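Local coordinates for uncharacterized protein YjgB (Bacillus subtilis, PDB 4YGT) that is of unknown function but is a putative secreted lipoprotein and the first structural representative of the DUF4309 family, at residues K46-E57 with D67-Y78; L104-L112 with F144-V155. All blocks are in the same frame, centred on the assembly; numbering follows the deposited sequence.

Contact 1: residues K46-E57 with D67-Y78. With EDO (1,2-ethanediol), chain D; EDO (1,2-ethanediol), chain C.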
loop_
_atom_site.group_PDB
_atom_site.type_symbol
_atom_site.label_atom_id
_atom_site.label_comp_id
_atom_site.label_asym_id
_atom_site.label_seq_id
_atom_site.Cartn_x
_atom_site.Cartn_y
_atom_site.Cartn_z
ATOM N N LYS A 46 -6.842 -0.937 15.270
ATOM C CA LYS A 46 -5.782 -1.947 15.420
ATOM C C LYS A 46 -6.466 -3.305 15.682
ATOM O O LYS A 46 -6.083 -4.321 15.105
ATOM C CB LYS A 46 -4.846 -1.542 16.585
ATOM C CG LYS A 46 -3.699 -2.498 16.886
ATOM C CD LYS A 46 -2.714 -1.848 17.859
ATOM C CE LYS A 46 -1.342 -2.475 17.893
ATOM N NZ LYS A 46 -0.386 -1.657 18.693
ATOM N N GLY A 47 -7.518 -3.261 16.510
ATOM C CA GLY A 47 -8.359 -4.393 16.869
ATOM C C GLY A 47 -9.023 -5.035 15.668
ATOM O O GLY A 47 -9.071 -6.262 15.595
ATOM N N ASP A 48 -9.525 -4.220 14.711
ATOM C CA ASP A 48 -10.160 -4.724 13.487
ATOM C C ASP A 48 -9.123 -5.384 12.581
ATOM O O ASP A 48 -9.421 -6.377 11.930
ATOM C CB ASP A 48 -10.880 -3.594 12.709
ATOM C CG ASP A 48 -12.058 -2.917 13.401
ATOM O OD1 ASP A 48 -12.764 -3.594 14.184
ATOM O OD2 ASP A 48 -12.308 -1.721 13.117
ATOM N N VAL A 49 -7.923 -4.797 12.501
ATOM C CA VAL A 49 -6.806 -5.303 11.691
ATOM C C VAL A 49 -6.424 -6.703 12.207
ATOM O O VAL A 49 -6.298 -7.651 11.429
ATOM C CB VAL A 49 -5.601 -4.308 11.695
ATOM C CG1 VAL A 49 -4.366 -4.919 11.048
ATOM C CG2 VAL A 49 -5.971 -2.990 11.014
ATOM N N HIS A 50 -6.267 -6.820 13.521
ATOM C CA HIS A 50 -5.919 -8.062 14.189
ATOM C C HIS A 50 -7.027 -9.082 14.042
ATOM O O HIS A 50 -6.741 -10.260 13.846
ATOM C CB HIS A 50 -5.596 -7.791 15.664
ATOM C CG HIS A 50 -4.236 -7.209 15.860
ATOM N ND1 HIS A 50 -3.369 -7.716 16.802
ATOM C CD2 HIS A 50 -3.614 -6.208 15.190
ATOM C CE1 HIS A 50 -2.260 -6.998 16.693
ATOM N NE2 HIS A 50 -2.364 -6.077 15.740
ATOM N N ALA A 51 -8.287 -8.632 14.077
ATOM C CA ALA A 51 -9.450 -9.493 13.863
ATOM C C ALA A 51 -9.399 -10.087 12.439
ATOM O O ALA A 51 -9.583 -11.286 12.268
ATOM C CB ALA A 51 -10.742 -8.700 14.079
ATOM N N ALA A 52 -9.060 -9.268 11.449
ATOM C CA ALA A 52 -8.993 -9.679 10.054
ATOM C C ALA A 52 -7.762 -10.523 9.704
ATOM O O ALA A 52 -7.916 -11.536 9.038
ATOM C CB ALA A 52 -9.035 -8.455 9.148
ATOM N N PHE A 53 -6.570 -10.093 10.113
ATOM C CA PHE A 53 -5.292 -10.683 9.735
ATOM C C PHE A 53 -4.620 -11.569 10.768
ATOM O O PHE A 53 -3.659 -12.260 10.419
ATOM C CB PHE A 53 -4.318 -9.553 9.394
ATOM C CG PHE A 53 -4.536 -8.882 8.063
ATOM C CD1 PHE A 53 -5.451 -7.843 7.928
ATOM C CD2 PHE A 53 -3.828 -9.288 6.940
ATOM C CE1 PHE A 53 -5.653 -7.221 6.694
ATOM C CE2 PHE A 53 -4.028 -8.661 5.705
ATOM C CZ PHE A 53 -4.942 -7.632 5.591
ATOM N N GLY A 54 -5.086 -11.544 12.012
ATOM C CA GLY A 54 -4.440 -12.283 13.087
ATOM C C GLY A 54 -3.323 -11.444 13.681
ATOM O O GLY A 54 -3.301 -10.217 13.523
ATOM N N GLU A 55 -2.376 -12.090 14.356
ATOM C CA GLU A 55 -1.234 -11.403 14.961
ATOM C C GLU A 55 -0.200 -11.147 13.909
ATOM O O GLU A 55 -0.014 -12.002 13.035
ATOM C CB GLU A 55 -0.632 -12.199 16.150
ATOM C CG GLU A 55 -1.529 -12.229 17.382
ATOM C CD GLU A 55 -2.014 -10.865 17.837
ATOM O OE1 GLU A 55 -1.159 -10.031 18.212
ATOM O OE2 GLU A 55 -3.239 -10.608 17.752
ATOM N N PRO A 56 0.486 -9.978 13.968
ATOM C CA PRO A 56 1.503 -9.671 12.952
ATOM C C PRO A 56 2.777 -10.504 13.062
ATOM O O PRO A 56 3.201 -10.875 14.161
ATOM C CB PRO A 56 1.826 -8.193 13.193
ATOM C CG PRO A 56 0.903 -7.730 14.237
ATOM C CD PRO A 56 0.362 -8.888 14.954
ATOM N N GLU A 57 3.415 -10.741 11.897
ATOM C CA GLU A 57 4.694 -11.435 11.746
ATOM C C GLU A 57 5.818 -10.569 12.283
ATOM O O GLU A 57 6.943 -11.044 12.416
ATOM C CB GLU A 57 4.948 -11.802 10.273
ATOM C CG GLU A 57 4.335 -13.138 9.862
ATOM C CD GLU A 57 2.855 -13.163 9.521
ATOM O OE1 GLU A 57 2.382 -12.224 8.843
ATOM O OE2 GLU A 57 2.189 -14.169 9.854
ATOM N N ASP A 67 2.162 -2.645 12.101
ATOM C CA ASP A 67 1.813 -4.050 12.330
ATOM C C ASP A 67 2.101 -4.700 10.997
ATOM O O ASP A 67 1.489 -4.307 10.005
ATOM C CB ASP A 67 0.345 -4.204 12.765
ATOM C CG ASP A 67 0.132 -4.152 14.257
ATOM O OD1 ASP A 67 1.131 -4.272 15.014
ATOM O OD2 ASP A 67 -1.019 -4.010 14.674
ATOM N N LEU A 68 3.130 -5.558 10.925
ATOM C CA LEU A 68 3.537 -6.114 9.632
ATOM C C LEU A 68 3.098 -7.573 9.423
ATOM O O LEU A 68 3.280 -8.440 10.285
ATOM C CB LEU A 68 5.046 -5.984 9.446
ATOM C CG LEU A 68 5.561 -4.570 9.312
ATOM C CD1 LEU A 68 7.032 -4.500 9.700
ATOM C CD2 LEU A 68 5.310 -4.014 7.903
ATOM N N TYR A 69 2.479 -7.804 8.261
ATOM C CA TYR A 69 1.962 -9.098 7.840
ATOM C C TYR A 69 2.707 -9.486 6.598
ATOM O O TYR A 69 2.667 -8.782 5.592
ATOM C CB TYR A 69 0.445 -9.026 7.626
ATOM C CG TYR A 69 -0.304 -8.721 8.907
ATOM C CD1 TYR A 69 -0.685 -9.739 9.772
ATOM C CD2 TYR A 69 -0.620 -7.410 9.260
ATOM C CE1 TYR A 69 -1.371 -9.467 10.954
ATOM C CE2 TYR A 69 -1.314 -7.122 10.439
ATOM C CZ TYR A 69 -1.681 -8.155 11.284
ATOM O OH TYR A 69 -2.381 -7.896 12.434
ATOM N N HIS A 70 3.487 -10.546 6.713
ATOM C CA HIS A 70 4.338 -11.047 5.647
ATOM C C HIS A 70 3.503 -11.589 4.503
ATOM O O HIS A 70 2.395 -12.061 4.733
ATOM C CB HIS A 70 5.246 -12.163 6.212
ATOM C CG HIS A 70 6.483 -12.386 5.410
ATOM N ND1 HIS A 70 6.497 -13.247 4.332
ATOM C CD2 HIS A 70 7.713 -11.844 5.556
ATOM C CE1 HIS A 70 7.730 -13.207 3.857
ATOM N NE2 HIS A 70 8.496 -12.368 4.556
ATOM N N TRP A 71 4.028 -11.538 3.275
ATOM C CA TRP A 71 3.350 -12.145 2.136
ATOM C C TRP A 71 3.379 -13.668 2.317
ATOM O O TRP A 71 4.324 -14.212 2.885
ATOM C CB TRP A 71 3.951 -11.714 0.771
ATOM C CG TRP A 71 5.457 -11.761 0.647
ATOM C CD1 TRP A 71 6.262 -12.863 0.749
ATOM C CD2 TRP A 71 6.318 -10.668 0.269
ATOM N NE1 TRP A 71 7.571 -12.525 0.481
ATOM C CE2 TRP A 71 7.634 -11.181 0.184
ATOM C CE3 TRP A 71 6.103 -9.289 0.025
ATOM C CZ2 TRP A 71 8.737 -10.366 -0.132
ATOM C CZ3 TRP A 71 7.192 -8.489 -0.301
ATOM C CH2 TRP A 71 8.490 -9.024 -0.370
ATOM N N ASN A 72 2.308 -14.333 1.915
ATOM C CA ASN A 72 2.180 -15.789 2.039
ATOM C C ASN A 72 1.546 -16.313 0.752
ATOM O O ASN A 72 0.405 -15.957 0.467
ATOM C CB ASN A 72 1.345 -16.134 3.273
ATOM C CG ASN A 72 1.334 -17.594 3.621
ATOM O OD1 ASN A 72 1.491 -18.473 2.770
ATOM N ND2 ASN A 72 1.179 -17.881 4.899
HETATM N N MSE A 73 2.294 -17.094 -0.049
HETATM C CA MSE A 73 1.853 -17.592 -1.356
HETATM C C MSE A 73 1.398 -16.378 -2.214
HETATM O O MSE A 73 2.116 -15.373 -2.292
HETATM C CB MSE A 73 0.737 -18.667 -1.219
HETATM C CG MSE A 73 1.170 -19.949 -0.502
HETATM SE SE MSE A 73 2.394 -21.065 -1.550
HETATM C CE MSE A 73 1.884 -22.863 -0.849
ATOM N N GLY A 74 0.183 -16.453 -2.760
ATOM C CA GLY A 74 -0.423 -15.394 -3.559
ATOM C C GLY A 74 -1.065 -14.304 -2.728
ATOM O O GLY A 74 -1.598 -13.337 -3.289
ATOM N N GLN A 75 -1.020 -14.452 -1.382
ATOM C CA GLN A 75 -1.571 -13.460 -0.438
ATOM C C GLN A 75 -0.486 -12.388 -0.167
ATOM O O GLN A 75 0.614 -12.724 0.280
ATOM C CB GLN A 75 -2.059 -14.130 0.873
ATOM C CG GLN A 75 -2.863 -15.444 0.722
ATOM C CD GLN A 75 -4.216 -15.265 0.050
ATOM O OE1 GLN A 75 -5.043 -14.440 0.459
ATOM N NE2 GLN A 75 -4.483 -16.055 -0.987
ATOM N N PRO A 76 -0.745 -11.106 -0.481
ATOM C CA PRO A 76 0.307 -10.092 -0.321
ATOM C C PRO A 76 0.600 -9.680 1.128
ATOM O O PRO A 76 -0.177 -9.944 2.044
ATOM C CB PRO A 76 -0.249 -8.898 -1.108
ATOM C CG PRO A 76 -1.717 -9.052 -1.006
ATOM C CD PRO A 76 -1.974 -10.516 -1.058
ATOM N N GLY A 77 1.724 -8.993 1.291
ATOM C CA GLY A 77 2.146 -8.428 2.556
ATOM C C GLY A 77 1.473 -7.100 2.802
ATOM O O GLY A 77 1.161 -6.376 1.854
ATOM N N TYR A 78 1.202 -6.793 4.074
ATOM C CA TYR A 78 0.601 -5.519 4.489
ATOM C C TYR A 78 1.242 -4.999 5.723
ATOM O O TYR A 78 1.728 -5.770 6.538
ATOM C CB TYR A 78 -0.911 -5.580 4.779
ATOM C CG TYR A 78 -1.788 -5.834 3.591
ATOM C CD1 TYR A 78 -2.250 -4.785 2.797
ATOM C CD2 TYR A 78 -2.197 -7.117 3.279
ATOM C CE1 TYR A 78 -3.082 -5.028 1.702
ATOM C CE2 TYR A 78 -3.040 -7.367 2.213
ATOM C CZ TYR A 78 -3.455 -6.335 1.412
ATOM O OH TYR A 78 -4.256 -6.717 0.370
HETATM C C1 EDO D . 5.009 -15.571 -0.497
HETATM O O1 EDO D . 5.072 -14.700 -1.638
HETATM C C2 EDO D . 6.314 -16.369 -0.231
HETATM O O2 EDO D . 7.023 -15.850 0.896
HETATM C C1 EDO C . -2.012 -12.129 5.262
HETATM O O1 EDO C . -0.858 -11.706 5.956
HETATM C C2 EDO C . -1.771 -12.099 3.751
HETATM O O2 EDO C . -0.575 -12.805 3.454
HETATM O O HOH W 1 1.002 -13.569 6.694
#
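Tyr69 runs from the edge strand 67-69 into the elbow where helix 46-53 gives way to the loop 54-57, and Phe53 and Pro56 clasp its ring between them. At the root of the side chain, Tyr69 CB lies 3.4 Å from O1 of an ethanediol that probably came from the crystallisation liquor. With CG anti to the carbonyl carbon (chi1 -64°), the ring is carried toward the helix end. CD1 and CE1 come next, with Phe53 CB over one face, 3.6 Å from the Tyr69 ring centroid, and Pro56 CA making a second CH-pi contact over the opposite face. CE2, on the other flank, rests against Val49 CG1. At the tip, Tyr69 OH donates to Gly54 O at 2.7 Å, tilted 25° from the carbonyl plane. The phenol thus binds the first residue beyond the helix, Gly54, whose positive phi lets the chain turn away. In this way a helix is fastened to the border of the antiparallel sheet, and an aromatic cluster fills the join: Phe53 also directs its edge toward the face of Tyr78 on the neighbouring strand, centroids 5.3 Å apart, while Phe80 meets it from the same strand. A leucine in place of Tyr69 would probably leave Gly54 O without its hydroxyl partner and loosen the sandwich between Phe53 and Pro56. Beside the phenol, His50 holds two carboxylates: ND1 donates to Glu55 OE2, and His50 NE2 donates to Asp67 OD2 at 2.7 Å, in the imidazole plane but from above the carboxylate. Tyr82 and the backbone N of Val60 also bind the Asp67 carboxylate, so its position is probably well fixed. Farther along, Glu57 bends at chi2 (81°), bringing OE1 to His70 N at 2.9 Å, and a water links the same oxygen to His70 O.

Contact 2: residues L104-L112 with F144-V155; sequences LGGVTPEVL and FVIGTDQTADHV
Leu112 turns CG away from its carbonyl carbon (chi1 -73°) and Phe144 does the same (chi1 -65°), which sets one methyl of the leucine squarely above the phenyl ring. Leu112 CD2 stands 3.5 Å from the Phe144 ring centroid and only 1° off its normal, a nearly ideal CH-pi contact. The other face of the ring takes Val155 CG1 from the adjoining strand, so the phenyl is held between two aliphatic groups. Alongside, Val107 packs CB against CB of Ala152 at 4.0 Å, and Leu104 reaches past the alanine to put CD2 on Val155 CG2 at 3.6 Å. Pro109 presses CG on Ile146 CG2, while its CD lies over Gln150 O. The backbones meet more loosely: Ala152 N is shared between Leu104 O (3.3 Å) and Val107 O (3.0 Å), both bonds weak and well off straight. A CA-H...O contact from Thr108 to Gln150 O, 3.2 Å from Thr108 CA, adds to this seam. Thr108 is the N-cap of the following helix, its OG1 accepting from Val111 N at 3.3 Å. From helix 14-27, Leu19, Val20 and Leu23 add to the apolar surroundings of Val107, Leu112 and Phe144. Helix-on-sheet packing of this kind belongs to an antiparallel alpha+beta fold: a capped helix start and the 3-10 turn before it close over the hairpin of strands 140-146 and 152-159.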
loop_
_atom_site.group_PDB
_atom_site.type_symbol
_atom_site.label_atom_id
_atom_site.label_comp_id
_atom_site.label_asym_id
_atom_site.label_seq_id
_atom_site.Cartn_x
_atom_site.Cartn_y
_atom_site.Cartn_z
ATOM N N LEU A 104 3.272 -6.006 -7.773
ATOM C CA LEU A 104 4.211 -4.869 -7.687
ATOM C C LEU A 104 5.471 -5.003 -8.540
ATOM O O LEU A 104 6.035 -3.975 -8.929
ATOM C CB LEU A 104 4.614 -4.549 -6.237
ATOM C CG LEU A 104 3.484 -4.064 -5.311
ATOM C CD1 LEU A 104 4.043 -3.436 -4.064
ATOM C CD2 LEU A 104 2.596 -3.050 -6.003
ATOM N N GLY A 105 5.875 -6.238 -8.850
ATOM C CA GLY A 105 7.022 -6.517 -9.707
ATOM C C GLY A 105 6.807 -6.011 -11.121
ATOM O O GLY A 105 7.768 -5.676 -11.819
ATOM N N GLY A 106 5.534 -5.936 -11.517
ATOM C CA GLY A 106 5.089 -5.440 -12.813
ATOM C C GLY A 106 4.577 -4.013 -12.784
ATOM O O GLY A 106 4.148 -3.494 -13.816
ATOM N N VAL A 107 4.626 -3.365 -11.607
ATOM C CA VAL A 107 4.152 -1.990 -11.429
ATOM C C VAL A 107 5.337 -1.055 -11.611
ATOM O O VAL A 107 6.173 -0.895 -10.717
ATOM C CB VAL A 107 3.387 -1.760 -10.094
ATOM C CG1 VAL A 107 2.976 -0.300 -9.926
ATOM C CG2 VAL A 107 2.164 -2.668 -10.012
ATOM N N THR A 108 5.396 -0.454 -12.801
ATOM C CA THR A 108 6.442 0.468 -13.250
ATOM C C THR A 108 5.901 1.906 -13.324
ATOM O O THR A 108 4.685 2.065 -13.456
ATOM C CB THR A 108 6.977 0.015 -14.623
ATOM O OG1 THR A 108 5.894 -0.053 -15.545
ATOM C CG2 THR A 108 7.693 -1.329 -14.575
ATOM N N PRO A 109 6.760 2.965 -13.295
ATOM C CA PRO A 109 6.239 4.345 -13.410
ATOM C C PRO A 109 5.512 4.621 -14.735
ATOM O O PRO A 109 4.770 5.606 -14.830
ATOM C CB PRO A 109 7.504 5.207 -13.311
ATOM C CG PRO A 109 8.490 4.349 -12.584
ATOM C CD PRO A 109 8.228 2.978 -13.125
ATOM N N GLU A 110 5.720 3.743 -15.745
ATOM C CA GLU A 110 5.088 3.842 -17.060
ATOM C C GLU A 110 3.696 3.187 -17.046
ATOM O O GLU A 110 2.780 3.730 -17.666
ATOM C CB GLU A 110 5.988 3.263 -18.186
ATOM C CG GLU A 110 6.130 1.747 -18.211
ATOM C CD GLU A 110 7.510 1.223 -18.550
ATOM O OE1 GLU A 110 7.947 1.412 -19.710
ATOM O OE2 GLU A 110 8.136 0.589 -17.668
ATOM N N VAL A 111 3.514 2.051 -16.323
ATOM C CA VAL A 111 2.185 1.427 -16.251
ATOM C C VAL A 111 1.270 2.364 -15.451
ATOM O O VAL A 111 0.078 2.413 -15.731
ATOM C CB VAL A 111 2.124 -0.043 -15.742
ATOM C CG1 VAL A 111 3.020 -0.973 -16.557
ATOM C CG2 VAL A 111 2.417 -0.150 -14.257
ATOM N N LEU A 112 1.853 3.161 -14.527
ATOM C CA LEU A 112 1.149 4.161 -13.728
ATOM C C LEU A 112 0.640 5.271 -14.629
ATOM O O LEU A 112 -0.444 5.799 -14.398
ATOM C CB LEU A 112 2.055 4.736 -12.622
ATOM C CG LEU A 112 2.369 3.832 -11.422
ATOM C CD1 LEU A 112 3.276 4.544 -10.443
ATOM C CD2 LEU A 112 1.096 3.395 -10.700
ATOM N N PHE A 144 2.861 5.401 -4.576
ATOM C CA PHE A 144 3.545 4.264 -5.197
ATOM C C PHE A 144 5.048 4.465 -5.012
ATOM O O PHE A 144 5.633 5.330 -5.673
ATOM C CB PHE A 144 3.183 4.107 -6.672
ATOM C CG PHE A 144 1.745 3.771 -6.935
ATOM C CD1 PHE A 144 0.803 4.777 -7.123
ATOM C CD2 PHE A 144 1.329 2.445 -7.032
ATOM C CE1 PHE A 144 -0.528 4.464 -7.415
ATOM C CE2 PHE A 144 -0.006 2.133 -7.300
ATOM C CZ PHE A 144 -0.922 3.146 -7.506
ATOM N N VAL A 145 5.667 3.704 -4.088
ATOM C CA VAL A 145 7.097 3.858 -3.782
ATOM C C VAL A 145 7.925 2.900 -4.668
ATOM O O VAL A 145 7.982 1.700 -4.415
ATOM C CB VAL A 145 7.364 3.687 -2.262
ATOM C CG1 VAL A 145 8.832 3.867 -1.932
ATOM C CG2 VAL A 145 6.515 4.654 -1.441
ATOM N N ILE A 146 8.577 3.463 -5.699
ATOM C CA ILE A 146 9.389 2.752 -6.695
ATOM C C ILE A 146 10.866 2.744 -6.261
ATOM O O ILE A 146 11.414 3.768 -5.839
ATOM C CB ILE A 146 9.175 3.400 -8.103
ATOM C CG1 ILE A 146 7.654 3.574 -8.431
ATOM C CG2 ILE A 146 9.937 2.672 -9.228
ATOM C CD1 ILE A 146 6.881 2.357 -9.018
ATOM N N GLY A 147 11.488 1.574 -6.373
ATOM C CA GLY A 147 12.879 1.362 -5.989
ATOM C C GLY A 147 13.897 1.844 -7.000
ATOM O O GLY A 147 13.563 2.646 -7.879
ATOM N N THR A 148 15.159 1.364 -6.870
ATOM C CA THR A 148 16.268 1.709 -7.784
ATOM C C THR A 148 15.954 1.176 -9.187
ATOM O O THR A 148 16.082 1.923 -10.161
ATOM C CB THR A 148 17.610 1.228 -7.245
ATOM O OG1 THR A 148 17.428 -0.020 -6.559
ATOM C CG2 THR A 148 18.250 2.255 -6.324
ATOM N N ASP A 149 15.465 -0.084 -9.276
ATOM C CA ASP A 149 14.956 -0.645 -10.523
ATOM C C ASP A 149 13.577 -0.035 -10.681
ATOM O O ASP A 149 12.996 0.414 -9.684
ATOM C CB ASP A 149 14.941 -2.182 -10.501
ATOM C CG ASP A 149 14.063 -2.819 -9.442
ATOM O OD1 ASP A 149 14.130 -2.381 -8.266
ATOM O OD2 ASP A 149 13.356 -3.793 -9.771
ATOM N N GLN A 150 13.038 0.016 -11.887
ATOM C CA GLN A 150 11.761 0.708 -12.045
ATOM C C GLN A 150 10.520 -0.119 -11.591
ATOM O O GLN A 150 9.465 -0.012 -12.208
ATOM C CB GLN A 150 11.607 1.210 -13.491
ATOM C CG GLN A 150 12.620 2.306 -13.871
ATOM C CD GLN A 150 12.794 3.378 -12.809
ATOM O OE1 GLN A 150 11.871 4.150 -12.495
ATOM N NE2 GLN A 150 13.967 3.419 -12.196
ATOM N N THR A 151 10.625 -0.867 -10.474
ATOM C CA THR A 151 9.505 -1.644 -9.922
ATOM C C THR A 151 9.103 -1.074 -8.558
ATOM O O THR A 151 9.944 -0.481 -7.862
ATOM C CB THR A 151 9.823 -3.152 -9.819
ATOM O OG1 THR A 151 10.783 -3.389 -8.781
ATOM C CG2 THR A 151 10.273 -3.762 -11.149
ATOM N N ALA A 152 7.806 -1.229 -8.198
ATOM C CA ALA A 152 7.253 -0.773 -6.916
ATOM C C ALA A 152 7.671 -1.702 -5.777
ATOM O O ALA A 152 7.603 -2.922 -5.914
ATOM C CB ALA A 152 5.725 -0.696 -6.990
ATOM N N ASP A 153 8.085 -1.114 -4.651
ATOM C CA ASP A 153 8.477 -1.827 -3.434
ATOM C C ASP A 153 7.279 -2.021 -2.549
ATOM O O ASP A 153 7.046 -3.127 -2.069
ATOM C CB ASP A 153 9.572 -1.067 -2.699
ATOM C CG ASP A 153 10.887 -1.096 -3.455
ATOM O OD1 ASP A 153 11.096 -2.042 -4.262
ATOM O OD2 ASP A 153 11.694 -0.178 -3.260
ATOM N N HIS A 154 6.504 -0.944 -2.358
ATOM C CA HIS A 154 5.248 -0.903 -1.611
ATOM C C HIS A 154 4.411 0.285 -2.083
ATOM O O HIS A 154 4.927 1.226 -2.700
ATOM C CB HIS A 154 5.450 -0.869 -0.081
ATOM C CG HIS A 154 6.389 0.195 0.402
ATOM N ND1 HIS A 154 5.970 1.504 0.598
ATOM C CD2 HIS A 154 7.695 0.103 0.731
ATOM C CE1 HIS A 154 7.032 2.155 1.041
ATOM N NE2 HIS A 154 8.086 1.346 1.149
ATOM N N VAL A 155 3.109 0.200 -1.835
ATOM C CA VAL A 155 2.117 1.220 -2.168
ATOM C C VAL A 155 1.476 1.633 -0.853
ATOM O O VAL A 155 0.998 0.776 -0.123
ATOM C CB VAL A 155 1.087 0.699 -3.191
ATOM C CG1 VAL A 155 0.125 1.802 -3.598
ATOM C CG2 VAL A 155 1.774 0.116 -4.419
#

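In the fold
Contacts 1 and 2 come in series along the chain, the first complete before the second begins, and both belong to the DUF4309 region of the protein. Their centres are about 22 Å apart, on opposite sides of the centre of the chain; their nearest atoms are about 6 Å apart and do not touch. What unites them is one antiparallel seven-stranded sheet. Contact 1 joins helix 46-53 to strands 67-69 and 77-82 at one border, whereas contact 2 sets the start of helix 109-116 on strands 140-146 and 152-159. Strand 88-95 lies between these two pairs, so separate helices cover separate parts of one continuous sheet.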